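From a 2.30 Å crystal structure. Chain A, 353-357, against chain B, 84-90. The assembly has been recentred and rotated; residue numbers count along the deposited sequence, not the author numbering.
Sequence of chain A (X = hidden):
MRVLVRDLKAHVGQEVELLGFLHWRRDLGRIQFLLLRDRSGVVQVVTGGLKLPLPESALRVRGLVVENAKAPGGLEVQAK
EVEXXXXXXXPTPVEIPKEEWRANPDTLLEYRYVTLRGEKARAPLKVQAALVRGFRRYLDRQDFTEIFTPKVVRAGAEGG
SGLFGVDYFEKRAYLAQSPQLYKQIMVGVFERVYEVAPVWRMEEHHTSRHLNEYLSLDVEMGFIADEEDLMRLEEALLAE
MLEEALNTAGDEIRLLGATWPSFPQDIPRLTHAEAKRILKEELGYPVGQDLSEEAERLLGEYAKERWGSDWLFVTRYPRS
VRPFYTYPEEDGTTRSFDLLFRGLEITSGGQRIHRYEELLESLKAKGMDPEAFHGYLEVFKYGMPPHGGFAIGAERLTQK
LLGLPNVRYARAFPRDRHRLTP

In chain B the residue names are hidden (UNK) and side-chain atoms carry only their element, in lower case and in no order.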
# COMPACT_ATOMS: atom_id res chain seq x y z
N ILE A 353 14.65 -0.58 -22.51
CA ILE A 353 14.69 -1.05 -23.88
C ILE A 353 13.47 -1.98 -24.03
O ILE A 353 13.24 -2.84 -23.18
CB ILE A 353 16.00 -1.83 -24.17
CG1 ILE A 353 17.20 -0.88 -24.00
CG2 ILE A 353 15.97 -2.40 -25.59
CD1 ILE A 353 18.57 -1.58 -24.05
N HIS A 354 12.68 -1.79 -25.08
CA HIS A 354 11.51 -2.64 -25.27
C HIS A 354 11.65 -3.59 -26.46
O HIS A 354 10.82 -4.50 -26.63
CB HIS A 354 10.24 -1.79 -25.42
CG HIS A 354 10.30 -0.80 -26.54
ND1 HIS A 354 9.83 -1.09 -27.80
CD2 HIS A 354 10.83 0.44 -26.59
CE1 HIS A 354 10.08 -0.05 -28.59
NE2 HIS A 354 10.69 0.88 -27.89
N ARG A 355 12.68 -3.37 -27.27
CA ARG A 355 12.93 -4.23 -28.45
C ARG A 355 13.86 -5.38 -28.08
O ARG A 355 14.97 -5.16 -27.60
CB ARG A 355 13.59 -3.43 -29.58
CG ARG A 355 12.81 -2.23 -30.05
CD ARG A 355 11.47 -2.64 -30.60
NE ARG A 355 11.62 -3.32 -31.88
CZ ARG A 355 10.85 -4.32 -32.29
NH1 ARG A 355 9.87 -4.78 -31.52
NH2 ARG A 355 11.06 -4.86 -33.49
N TYR A 356 13.42 -6.61 -28.33
CA TYR A 356 14.22 -7.80 -28.03
C TYR A 356 15.66 -7.69 -28.55
O TYR A 356 16.62 -7.82 -27.78
CB TYR A 356 13.56 -9.03 -28.65
CG TYR A 356 14.32 -10.31 -28.43
CD1 TYR A 356 14.15 -11.05 -27.26
CD2 TYR A 356 15.19 -10.81 -29.41
CE1 TYR A 356 14.83 -12.25 -27.07
CE2 TYR A 356 15.87 -12.01 -29.22
CZ TYR A 356 15.68 -12.73 -28.05
OH TYR A 356 16.33 -13.93 -27.88
N GLU A 357 15.80 -7.43 -29.84
CA GLU A 357 17.11 -7.31 -30.47
C GLU A 357 18.02 -6.26 -29.86
O GLU A 357 19.22 -6.50 -29.70
CB GLU A 357 16.96 -7.04 -31.97
CG GLU A 357 16.57 -8.27 -32.77
CD GLU A 357 17.67 -9.33 -32.75
OE1 GLU A 357 18.79 -9.04 -33.21
OE2 GLU A 357 17.40 -10.46 -32.29
N UNK B 84 2.46 0.12 -35.85
CA UNK B 84 2.92 -0.94 -34.97
C UNK B 84 4.02 -0.32 -34.11
O UNK B 84 5.07 0.03 -34.62
c UNK B 84 3.50 -2.12 -35.78
c UNK B 84 2.53 -2.50 -36.88
c UNK B 84 3.76 -3.32 -34.86
N UNK B 85 3.74 -0.17 -32.82
CA UNK B 85 4.70 0.43 -31.89
C UNK B 85 5.78 -0.56 -31.48
O UNK B 85 6.92 -0.18 -31.21
c UNK B 85 3.45 3.22 -31.49
c UNK B 85 2.83 1.92 -30.94
c UNK B 85 2.01 2.19 -29.69
c UNK B 85 3.96 0.93 -30.64
N UNK B 86 5.41 -1.84 -31.42
CA UNK B 86 6.34 -2.88 -31.02
C UNK B 86 5.82 -4.22 -31.50
O UNK B 86 4.96 -4.82 -30.88
o UNK B 86 7.37 -3.90 -29.08
c UNK B 86 6.49 -2.90 -29.50
N UNK B 87 6.34 -4.71 -32.64
CA UNK B 87 5.92 -6.00 -33.19
C UNK B 87 6.38 -7.20 -32.38
O UNK B 87 7.53 -7.25 -31.92
c UNK B 87 7.79 -5.20 -34.41
c UNK B 87 7.34 -4.05 -33.51
c UNK B 87 6.53 -5.99 -34.60
N UNK B 88 5.49 -8.16 -32.20
CA UNK B 88 5.85 -9.36 -31.47
C UNK B 88 6.71 -10.16 -32.45
O UNK B 88 6.52 -10.06 -33.66
c UNK B 88 4.61 -10.14 -31.08
N UNK B 89 7.67 -10.94 -31.96
CA UNK B 89 8.55 -11.69 -32.85
C UNK B 89 8.15 -13.14 -33.04
O UNK B 89 8.46 -13.74 -34.07
c UNK B 89 9.99 -11.63 -32.35
c UNK B 89 10.68 -10.26 -32.25
c UNK B 89 12.14 -10.44 -31.83
c UNK B 89 10.61 -9.56 -33.60
N UNK B 90 7.48 -13.72 -32.05
CA UNK B 90 7.09 -15.12 -32.12
C UNK B 90 5.62 -15.31 -31.76
O UNK B 90 5.02 -14.50 -31.04
o UNK B 90 9.45 -17.68 -32.93
o UNK B 90 10.81 -15.98 -33.29
c UNK B 90 9.44 -15.90 -31.34
c UNK B 90 7.93 -15.97 -31.16
c UNK B 90 9.93 -16.57 -32.61
O HOH W 1 8.99 -6.29 -27.26

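Position 84 of chain B carries three side-chain carbons, one bonded to CA and bearing the other two, and none touches chain A. This fork at CB identifies Val B84. Its side chain is out of reach of the chain A stretch, so it leads into the contact without joining it, and the contact sets no demand on its type.

Position 85 has four carbons, forked at the second, and its CA-to-CB bond points sideways. The side chain remains distant, and the approach to His A354 is made by the backbone. The pattern is that of Leu B85, whose O lies 4.1 Å from CE1 of His A354; the contact therefore asks little of the side chain. Here the chain turns a corner, bringing the next residues alongside Arg A355.

Position 86 has one carbon followed by one oxygen, and the oxygen lies near the plane of two polar groups, at the edge of each: the His A354 ring and the Arg A355 guanidinium. This is the short hydroxyl side chain of Ser B86. Its OG is 3.9 Å from ND1 of His A354 and 3.6 Å from NH1 of Arg A355. Neither is a hydrogen bond, but OG is satisfied elsewhere in the structure. A water adds a bridge, donating to O of His A354 at 2.6 Å and, weakly, to OG of Ser B86 at 3.4 Å. So small a polar side chain fits a buried place beside a cation.

At position 87 three carbons close a ring onto the backbone N, and a ring carbon packs close to NH1 of Arg A355. The closed ring defines Pro B87, with CD 3.3 Å from NH1 of Arg A355. Proline has no amide hydrogen to offer, but its carbonyl remains free to accept: NH1 of Arg A355 donates to O of Pro B87 in a weak hydrogen bond, 3.4 Å long and bent only modestly at 161°.

Position 88 bears a single carbon that touches nothing on chain A, hence Ala B88. Its CA-to-CB bond points away from chain A and the residue is buried, a setting in which a methyl group is readily accommodated.

Position 89 again shows four carbons forked at the second, and its CA-to-CB bond points toward chain A, where a terminal carbon meets Tyr A356. This is Leu B89, whose CD1 lies 3.8 Å from CB of Tyr A356. Although exposed overall, the leucine covers part of its apolar surface here.

Position 90 has three carbons, the third carrying two oxygens, all out of reach of the chain A stretch: Glu B90. Its carboxylate has no partner on that stretch, and the residue lies exposed, where a charged group is easily solvated.

The contact is modest, burying 270 Å² in all. Arg A355, at the N-cap position, starts sideways, but its m, m, m side chain brings the guanidinium to Ser B86 and Pro B87. One weak hydrogen bond, a water bridge and the Tyr A356–Leu B89 apolar contact complete it.

Chain B (84-90) VLSPALE
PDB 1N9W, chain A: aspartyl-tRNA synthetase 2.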